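Local coordinates for protein phosphoribosylaminoimidazole-succinocarboxamide synthase (Pyrococcus horikoshii, PDB 4O7W) that catalyses the ATP-dependent joining of L-aspartate to 5-amino-1-(5-phospho-D-ribosyl)imidazole-4-carboxylate, giving SAICAR in de novo purine biosynthesis, at residues A[23-28]-A[78-83]; A[66-71]-A[187-192]. All coordinates share one frame; numbering follows the deposited sequence. Where two conformers were deposited one is given.

Contact 1 (23-28 with 78-83) and contact 2 (66-71 with 187-192) have centres about 9 Å apart, and both touch ATP. Along the chain their segments alternate: 23-28, 66-71, 78-83, 187-192. Strands 22-27, 77-81 and 69-72 are consecutive neighbours in one antiparallel sheet, so contact 1 pairs two of them, while contact 2 ties the loop entering the third to strand 186-188 of the other large sheet. The two contacts also meet directly: Val80 CB packs on His68 ND1 at 3.4 Å, and Met25 CE lies near the carbonyl of Asp190. The adenine lies where the two sheets come together, bonded by residues of both contacts.

Contact 1 of 2, residues A[23-28]-A[78-83]. With ATP (adenosine-5'-triphosphate), chain C.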
loop_
_atom_site.group_PDB
_atom_site.type_symbol
_atom_site.label_atom_id
_atom_site.label_comp_id
_atom_site.label_asym_id
_atom_site.label_seq_id
_atom_site.Cartn_x
_atom_site.Cartn_y
_atom_site.Cartn_z
ATOM N N LEU A 23 -21.436 -11.402 -21.592
ATOM C CA LEU A 23 -22.266 -11.752 -20.459
ATOM C C LEU A 23 -23.260 -10.653 -20.145
ATOM O O LEU A 23 -23.217 -9.556 -20.721
ATOM C CB LEU A 23 -21.443 -12.203 -19.237
ATOM C CG LEU A 23 -20.565 -11.277 -18.393
ATOM C CD1 LEU A 23 -20.184 -11.995 -17.109
ATOM C CD2 LEU A 23 -19.313 -10.851 -19.129
ATOM N N ILE A 24 -24.224 -11.005 -19.304
ATOM C CA ILE A 24 -25.258 -10.089 -18.868
ATOM C C ILE A 24 -24.837 -9.588 -17.498
ATOM O O ILE A 24 -24.563 -10.381 -16.610
ATOM C CB ILE A 24 -26.634 -10.790 -18.758
ATOM C CG1 ILE A 24 -27.218 -11.073 -20.151
ATOM C CG2 ILE A 24 -27.595 -9.971 -17.897
ATOM C CD1 ILE A 24 -27.551 -9.844 -20.975
ATOM N N MET A 25 -24.761 -8.277 -17.336
ATOM C CA MET A 25 -24.528 -7.703 -16.015
ATOM C C MET A 25 -25.849 -7.161 -15.512
ATOM O O MET A 25 -26.371 -6.182 -16.052
ATOM C CB MET A 25 -23.480 -6.589 -16.082
ATOM C CG MET A 25 -23.022 -6.050 -14.734
ATOM S SD MET A 25 -21.477 -5.123 -14.888
ATOM C CE MET A 25 -21.968 -3.716 -15.881
ATOM N N GLU A 26 -26.392 -7.811 -14.493
ATOM C CA GLU A 26 -27.662 -7.391 -13.901
ATOM C C GLU A 26 -27.425 -6.728 -12.553
ATOM O O GLU A 26 -26.818 -7.313 -11.674
ATOM C CB GLU A 26 -28.613 -8.584 -13.736
ATOM C CG GLU A 26 -30.031 -8.192 -13.331
ATOM C CD GLU A 26 -30.925 -9.396 -13.087
ATOM O OE1 GLU A 26 -30.692 -10.120 -12.100
ATOM O OE2 GLU A 26 -31.863 -9.608 -13.877
ATOM N N PHE A 27 -27.916 -5.504 -12.403
ATOM C CA PHE A 27 -27.755 -4.755 -11.167
ATOM C C PHE A 27 -28.925 -5.050 -10.236
ATOM O O PHE A 27 -30.078 -4.934 -10.638
ATOM C CB PHE A 27 -27.716 -3.267 -11.477
ATOM C CG PHE A 27 -26.462 -2.815 -12.172
ATOM C CD1 PHE A 27 -25.537 -2.020 -11.503
ATOM C CD2 PHE A 27 -26.200 -3.180 -13.497
ATOM C CE1 PHE A 27 -24.374 -1.590 -12.138
ATOM C CE2 PHE A 27 -25.046 -2.748 -14.130
ATOM C CZ PHE A 27 -24.135 -1.948 -13.453
ATOM N N LYS A 28 -28.623 -5.426 -8.999
ATOM C CA LYS A 28 -29.649 -5.751 -8.023
ATOM C C LYS A 28 -29.970 -4.560 -7.122
ATOM O O LYS A 28 -29.290 -3.536 -7.152
ATOM C CB LYS A 28 -29.242 -6.966 -7.184
ATOM C CG LYS A 28 -29.024 -8.248 -7.973
ATOM C CD LYS A 28 -28.766 -9.411 -7.023
ATOM C CE LYS A 28 -28.128 -10.597 -7.728
ATOM N NZ LYS A 28 -27.610 -11.593 -6.744
ATOM N N LEU A 78 -27.192 -4.978 -18.373
ATOM C CA LEU A 78 -26.315 -4.534 -19.447
ATOM C C LEU A 78 -25.715 -5.750 -20.144
ATOM O O LEU A 78 -25.485 -6.774 -19.517
ATOM C CB LEU A 78 -25.180 -3.647 -18.923
ATOM C CG LEU A 78 -25.339 -2.474 -17.939
ATOM C CD1 LEU A 78 -24.182 -1.502 -18.148
ATOM C CD2 LEU A 78 -26.674 -1.751 -18.029
ATOM N N ILE A 79 -25.462 -5.621 -21.442
ATOM C CA ILE A 79 -24.676 -6.610 -22.175
ATOM C C ILE A 79 -23.248 -6.123 -22.201
ATOM O O ILE A 79 -22.968 -5.010 -22.655
ATOM C CB ILE A 79 -25.138 -6.801 -23.634
ATOM C CG1 ILE A 79 -26.652 -7.048 -23.713
ATOM C CG2 ILE A 79 -24.370 -7.954 -24.273
ATOM C CD1 ILE A 79 -27.202 -7.044 -25.133
ATOM N N VAL A 80 -22.346 -6.961 -21.708
ATOM C CA VAL A 80 -20.945 -6.594 -21.632
ATOM C C VAL A 80 -20.037 -7.691 -22.185
ATOM O O VAL A 80 -20.406 -8.869 -22.247
ATOM C CB VAL A 80 -20.497 -6.204 -20.192
ATOM C CG1 VAL A 80 -21.232 -4.962 -19.694
ATOM C CG2 VAL A 80 -20.642 -7.379 -19.226
ATOM N N GLU A 81 -18.840 -7.273 -22.560
ATOM C CA GLU A 81 -17.827 -8.154 -23.086
ATOM C C GLU A 81 -17.206 -8.947 -21.948
ATOM O O GLU A 81 -16.810 -8.382 -20.931
ATOM C CB GLU A 81 -16.774 -7.298 -23.783
ATOM C CG GLU A 81 -15.651 -8.074 -24.424
ATOM C CD GLU A 81 -14.602 -7.161 -25.022
ATOM O OE1 GLU A 81 -14.632 -5.944 -24.770
ATOM O OE2 GLU A 81 -13.727 -7.676 -25.728
ATOM N N LYS A 82 -17.136 -10.259 -22.111
ATOM C CA LYS A 82 -16.454 -11.113 -21.142
ATOM C C LYS A 82 -14.949 -10.869 -21.207
ATOM O O LYS A 82 -14.368 -10.780 -22.289
ATOM C CB LYS A 82 -16.782 -12.577 -21.410
ATOM C CG LYS A 82 -16.224 -13.577 -20.418
ATOM C CD LYS A 82 -16.257 -14.974 -21.042
ATOM C CE LYS A 82 -16.604 -16.036 -20.017
ATOM N NZ LYS A 82 -15.408 -16.402 -19.207
ATOM N N LEU A 83 -14.328 -10.726 -20.041
ATOM C CA LEU A 83 -12.900 -10.454 -19.965
ATOM C C LEU A 83 -12.221 -11.367 -18.966
ATOM O O LEU A 83 -12.863 -11.884 -18.061
ATOM C CB LEU A 83 -12.669 -9.010 -19.518
ATOM C CG LEU A 83 -13.191 -7.861 -20.372
ATOM C CD1 LEU A 83 -13.147 -6.573 -19.553
ATOM C CD2 LEU A 83 -12.412 -7.716 -21.677
HETATM P PG ATP C . -16.290 -9.701 -6.107
HETATM O O1G ATP C . -15.791 -10.711 -5.098
HETATM O O2G ATP C . -16.744 -10.313 -7.404
HETATM O O3G ATP C . -15.420 -8.478 -6.249
HETATM P PB ATP C . -19.124 -9.408 -5.948
HETATM O O1B ATP C . -19.291 -10.901 -6.079
HETATM O O2B ATP C . -20.012 -8.625 -5.012
HETATM O O3B ATP C . -17.626 -9.098 -5.441
HETATM P PA ATP C . -20.566 -8.085 -8.030
HETATM O O1A ATP C . -20.332 -6.611 -8.245
HETATM O O2A ATP C . -21.795 -8.488 -7.248
HETATM O O3A ATP C . -19.213 -8.728 -7.416
HETATM O "O5'" ATP C . -20.679 -8.818 -9.468
HETATM C "C5'" ATP C . -19.829 -8.483 -10.574
HETATM C "C4'" ATP C . -18.702 -9.506 -10.743
HETATM O "O4'" ATP C . -18.356 -9.677 -12.131
HETATM C "C3'" ATP C . -17.420 -9.033 -10.097
HETATM O "O3'" ATP C . -16.706 -10.209 -9.716
HETATM C "C2'" ATP C . -16.680 -8.336 -11.230
HETATM O "O2'" ATP C . -15.279 -8.245 -11.014
HETATM C "C1'" ATP C . -17.015 -9.235 -12.404
HETATM N N9 ATP C . -16.988 -8.530 -13.713
HETATM C C8 ATP C . -17.325 -7.249 -13.957
HETATM N N7 ATP C . -17.195 -6.956 -15.269
HETATM C C5 ATP C . -16.783 -8.079 -15.901
HETATM C C6 ATP C . -16.444 -8.495 -17.292
HETATM N N6 ATP C . -16.530 -7.639 -18.331
HETATM N N1 ATP C . -16.026 -9.769 -17.490
HETATM C C2 ATP C . -15.929 -10.664 -16.495
HETATM N N3 ATP C . -16.228 -10.360 -15.227
HETATM C C4 ATP C . -16.647 -9.115 -14.869
#
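Leu23 and Val80 form a hydrogen-bonded antiparallel pair: Leu23 N donates to Val80 O (2.8 Å), and Val80 N returns a bond to Leu23 O (2.9 Å). Ile24 and Ile79 follow as a non-hydrogen-bonded pair, then Met25 and Leu78 exchange two bonds, Met25 N to Leu78 O being 2.7 Å. Two such pairs around a non-bonded one define regular antiparallel register, although the short strand axes run 134° apart, a marked twist.

The side chain of Met25 can be followed outward. CB passes beside Leu78 O, and CG stands anti to the backbone N (chi1 -172°), taking the chain along Leu78 in the same direction. The bend at SD (chi3 66°) then carries CE against both Leu78 CD1, 3.9 Å away, and Val80 CG1. The Phe27 ring crosses Leu78, its CE2 coming to 3.8 Å from Leu78 CG, and turns toward Asn49, Ala50 and Ser53 of helix 45-62. On the other sheet face, Ile24 CD1 meets Ile79 CG1.

Toward the ligand, in the conformer given, Leu23 CD2 reaches Lys82 CA at 3.5 Å and also approaches adenine N1. At the end of the strand Glu81 O accepts from ATP N6 (2.7 Å), and two residues on, Leu83 N donates to N1. Backbone bonds and apolar side chains join the strands, while backbone groups beyond the pairing read the adenine edge. An amino group at N6 and an acceptor at N1 match this pair of bonds, which is consistent with selection of adenine.

Contact 2 of 2, residues A[66-71]-A[187-192]; sequences KTHFIG and VLADEI. With ATP (adenosine-5'-triphosphate), chain C.
His68 turns its ring toward Ala189 through a chi1 of 70°, which sets CG between the backbone N and the carbonyl carbon, while Val187 keeps CG1 anti to its N and drives that methyl against the Thr67-His68 peptide, 3.3 Å from Thr67 C. The imidazole lies flat on Ala189: CA sits 3.6 Å from the ring centroid and only 2° off its normal, a CH-pi contact over the face. Around the rim, ND1 accepts from ATP N6 (2.8 Å), with N6 in the ring plane. NE2 points to Asp190 O at 2.9 Å, but the 120° angle at hydrogen makes this bond weak. ND1 accepting from the amino group is consistent with the proton lying on NE2. An alanine in place of His68 removes this acceptor, is likely to leave N6 with only its bond to Glu81 O among the protein partners identified here, and would probably take away the ring packed over Ala189 CA.

The backbones are joined by a single bridge at Thr67 and Leu188. Leu188 N donates to Lys66 O at 2.9 Å, and His68 N donates to Leu188 O at 2.8 Å. Thr67 OG1 accepts from Phe69 N in an ST turn and also bonds Glu61 at the end of helix 45-62.

Asp190 OD2 forms a salt bridge with Lys13 NZ, which is itself hydrogen-bonded to ATP. Leu188 packs on Leu60 of helix 45-62 and on Leu176 and Phe178 of strand 169-180, while His68 shares a backbone hydrogen bond with Glu81 of strand 77-81 and meets Phe57 of that helix edge-to-face, placing the bridge between the two sheets.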
loop_
_atom_site.group_PDB
_atom_site.type_symbol
_atom_site.label_atom_id
_atom_site.label_comp_id
_atom_site.label_asym_id
_atom_site.label_seq_id
_atom_site.Cartn_x
_atom_site.Cartn_y
_atom_site.Cartn_z
ATOM N N LYS A 66 -11.484 2.268 -23.802
ATOM C CA LYS A 66 -11.999 0.934 -24.120
ATOM C C LYS A 66 -12.705 0.342 -22.905
ATOM O O LYS A 66 -12.065 0.119 -21.886
ATOM C CB LYS A 66 -10.848 -0.003 -24.478
ATOM C CG LYS A 66 -10.400 0.032 -25.914
ATOM C CD LYS A 66 -9.935 -1.362 -26.328
ATOM C CE LYS A 66 -9.109 -1.296 -27.599
ATOM N NZ LYS A 66 -7.744 -0.808 -27.264
ATOM N N THR A 67 -14.005 0.074 -23.018
ATOM C CA THR A 67 -14.778 -0.472 -21.908
ATOM C C THR A 67 -15.457 -1.764 -22.333
ATOM O O THR A 67 -15.540 -2.066 -23.517
ATOM C CB THR A 67 -15.886 0.489 -21.409
ATOM O OG1 THR A 67 -17.051 0.350 -22.226
ATOM C CG2 THR A 67 -15.436 1.952 -21.407
ATOM N N HIS A 68 -15.975 -2.517 -21.367
ATOM C CA HIS A 68 -16.666 -3.752 -21.697
ATOM C C HIS A 68 -18.092 -3.542 -22.161
ATOM O O HIS A 68 -18.760 -4.501 -22.538
ATOM C CB HIS A 68 -16.608 -4.720 -20.516
ATOM C CG HIS A 68 -17.446 -4.299 -19.324
ATOM N ND1 HIS A 68 -17.843 -5.176 -18.381
ATOM C CD2 HIS A 68 -17.978 -3.061 -18.958
ATOM C CE1 HIS A 68 -18.571 -4.542 -17.444
ATOM N NE2 HIS A 68 -18.654 -3.244 -17.793
ATOM N N PHE A 69 -18.582 -2.303 -22.130
ATOM C CA PHE A 69 -19.988 -2.041 -22.489
ATOM C C PHE A 69 -20.298 -2.434 -23.937
ATOM O O PHE A 69 -19.664 -1.935 -24.857
ATOM C CB PHE A 69 -20.372 -0.571 -22.243
ATOM C CG PHE A 69 -21.799 -0.247 -22.614
ATOM C CD1 PHE A 69 -22.867 -0.742 -21.857
ATOM C CD2 PHE A 69 -22.083 0.553 -23.726
ATOM C CE1 PHE A 69 -24.185 -0.453 -22.201
ATOM C CE2 PHE A 69 -23.399 0.843 -24.078
ATOM C CZ PHE A 69 -24.450 0.343 -23.314
ATOM N N ILE A 70 -21.269 -3.324 -24.126
ATOM C CA ILE A 70 -21.770 -3.649 -25.480
ATOM C C ILE A 70 -23.169 -3.058 -25.717
ATOM O O ILE A 70 -23.376 -2.309 -26.676
ATOM C CB ILE A 70 -21.747 -5.163 -25.782
ATOM C CG1 ILE A 70 -20.305 -5.674 -25.789
ATOM C CG2 ILE A 70 -22.427 -5.458 -27.128
ATOM C CD1 ILE A 70 -20.162 -7.175 -25.943
ATOM N N GLY A 71 -24.121 -3.381 -24.840
ATOM C CA GLY A 71 -25.460 -2.808 -24.936
ATOM C C GLY A 71 -26.317 -2.989 -23.698
ATOM O O GLY A 71 -25.831 -3.420 -22.636
ATOM N N VAL A 187 -9.120 -3.459 -20.722
ATOM C CA VAL A 187 -10.484 -3.006 -20.941
ATOM C C VAL A 187 -11.173 -2.695 -19.593
ATOM O O VAL A 187 -11.112 -3.487 -18.651
ATOM C CB VAL A 187 -11.290 -4.071 -21.736
ATOM C CG1 VAL A 187 -12.740 -3.642 -21.887
ATOM C CG2 VAL A 187 -10.670 -4.305 -23.119
ATOM N N LEU A 188 -11.801 -1.530 -19.511
ATOM C CA LEU A 188 -12.467 -1.094 -18.293
ATOM C C LEU A 188 -13.749 -1.892 -18.106
ATOM O O LEU A 188 -14.509 -2.090 -19.056
ATOM C CB LEU A 188 -12.758 0.406 -18.364
ATOM C CG LEU A 188 -13.524 1.053 -17.205
ATOM C CD1 LEU A 188 -12.699 0.977 -15.937
ATOM C CD2 LEU A 188 -13.808 2.506 -17.534
ATOM N N ALA A 189 -13.981 -2.355 -16.879
ATOM C CA ALA A 189 -15.003 -3.359 -16.631
ATOM C C ALA A 189 -15.939 -2.988 -15.471
ATOM O O ALA A 189 -16.088 -1.807 -15.137
ATOM C CB ALA A 189 -14.338 -4.715 -16.405
ATOM N N ASP A 190 -16.575 -3.997 -14.874
ATOM C CA ASP A 190 -17.510 -3.803 -13.763
ATOM C C ASP A 190 -18.522 -2.647 -13.969
ATOM O O ASP A 190 -19.152 -2.555 -15.022
ATOM C CB ASP A 190 -16.737 -3.651 -12.444
ATOM C CG ASP A 190 -17.596 -3.976 -11.228
ATOM O OD1 ASP A 190 -17.746 -3.091 -10.376
ATOM O OD2 ASP A 190 -18.114 -5.112 -11.127
ATOM N N GLU A 191 -18.662 -1.762 -12.977
ATOM C CA GLU A 191 -19.686 -0.726 -13.014
ATOM C C GLU A 191 -19.095 0.634 -12.690
ATOM O O GLU A 191 -17.991 0.718 -12.141
ATOM C CB GLU A 191 -20.815 -1.045 -11.996
ATOM C CG GLU A 191 -20.445 -0.773 -10.537
ATOM C CD GLU A 191 -21.542 -1.129 -9.542
ATOM O OE1 GLU A 191 -22.513 -0.353 -9.375
ATOM O OE2 GLU A 191 -21.419 -2.187 -8.898
ATOM N N ILE A 192 -19.855 1.688 -12.999
ATOM C CA ILE A 192 -19.550 3.036 -12.531
ATOM C C ILE A 192 -20.873 3.659 -12.081
ATOM O O ILE A 192 -21.718 4.015 -12.900
ATOM C CB ILE A 192 -18.866 3.918 -13.613
ATOM C CG1 ILE A 192 -17.548 3.303 -14.092
ATOM C CG2 ILE A 192 -18.585 5.316 -13.073
ATOM C CD1 ILE A 192 -16.894 4.068 -15.234
HETATM P PG ATP C . -16.290 -9.701 -6.107
HETATM O O1G ATP C . -15.791 -10.711 -5.098
HETATM O O2G ATP C . -16.744 -10.313 -7.404
HETATM O O3G ATP C . -15.420 -8.478 -6.249
HETATM P PB ATP C . -19.124 -9.408 -5.948
HETATM O O1B ATP C . -19.291 -10.901 -6.079
HETATM O O2B ATP C . -20.012 -8.625 -5.012
HETATM O O3B ATP C . -17.626 -9.098 -5.441
HETATM P PA ATP C . -20.566 -8.085 -8.030
HETATM O O1A ATP C . -20.332 -6.611 -8.245
HETATM O O2A ATP C . -21.795 -8.488 -7.248
HETATM O O3A ATP C . -19.213 -8.728 -7.416
HETATM O "O5'" ATP C . -20.679 -8.818 -9.468
HETATM C "C5'" ATP C . -19.829 -8.483 -10.574
HETATM C "C4'" ATP C . -18.702 -9.506 -10.743
HETATM O "O4'" ATP C . -18.356 -9.677 -12.131
HETATM C "C3'" ATP C . -17.420 -9.033 -10.097
HETATM O "O3'" ATP C . -16.706 -10.209 -9.716
HETATM C "C2'" ATP C . -16.680 -8.336 -11.230
HETATM O "O2'" ATP C . -15.279 -8.245 -11.014
HETATM C "C1'" ATP C . -17.015 -9.235 -12.404
HETATM N N9 ATP C . -16.988 -8.530 -13.713
HETATM C C8 ATP C . -17.325 -7.249 -13.957
HETATM N N7 ATP C . -17.195 -6.956 -15.269
HETATM C C5 ATP C . -16.783 -8.079 -15.901
HETATM C C6 ATP C . -16.444 -8.495 -17.292
HETATM N N6 ATP C . -16.530 -7.639 -18.331
HETATM N N1 ATP C . -16.026 -9.769 -17.490
HETATM C C2 ATP C . -15.929 -10.664 -16.495
HETATM N N3 ATP C . -16.228 -10.360 -15.227
HETATM C C4 ATP C . -16.647 -9.115 -14.869
#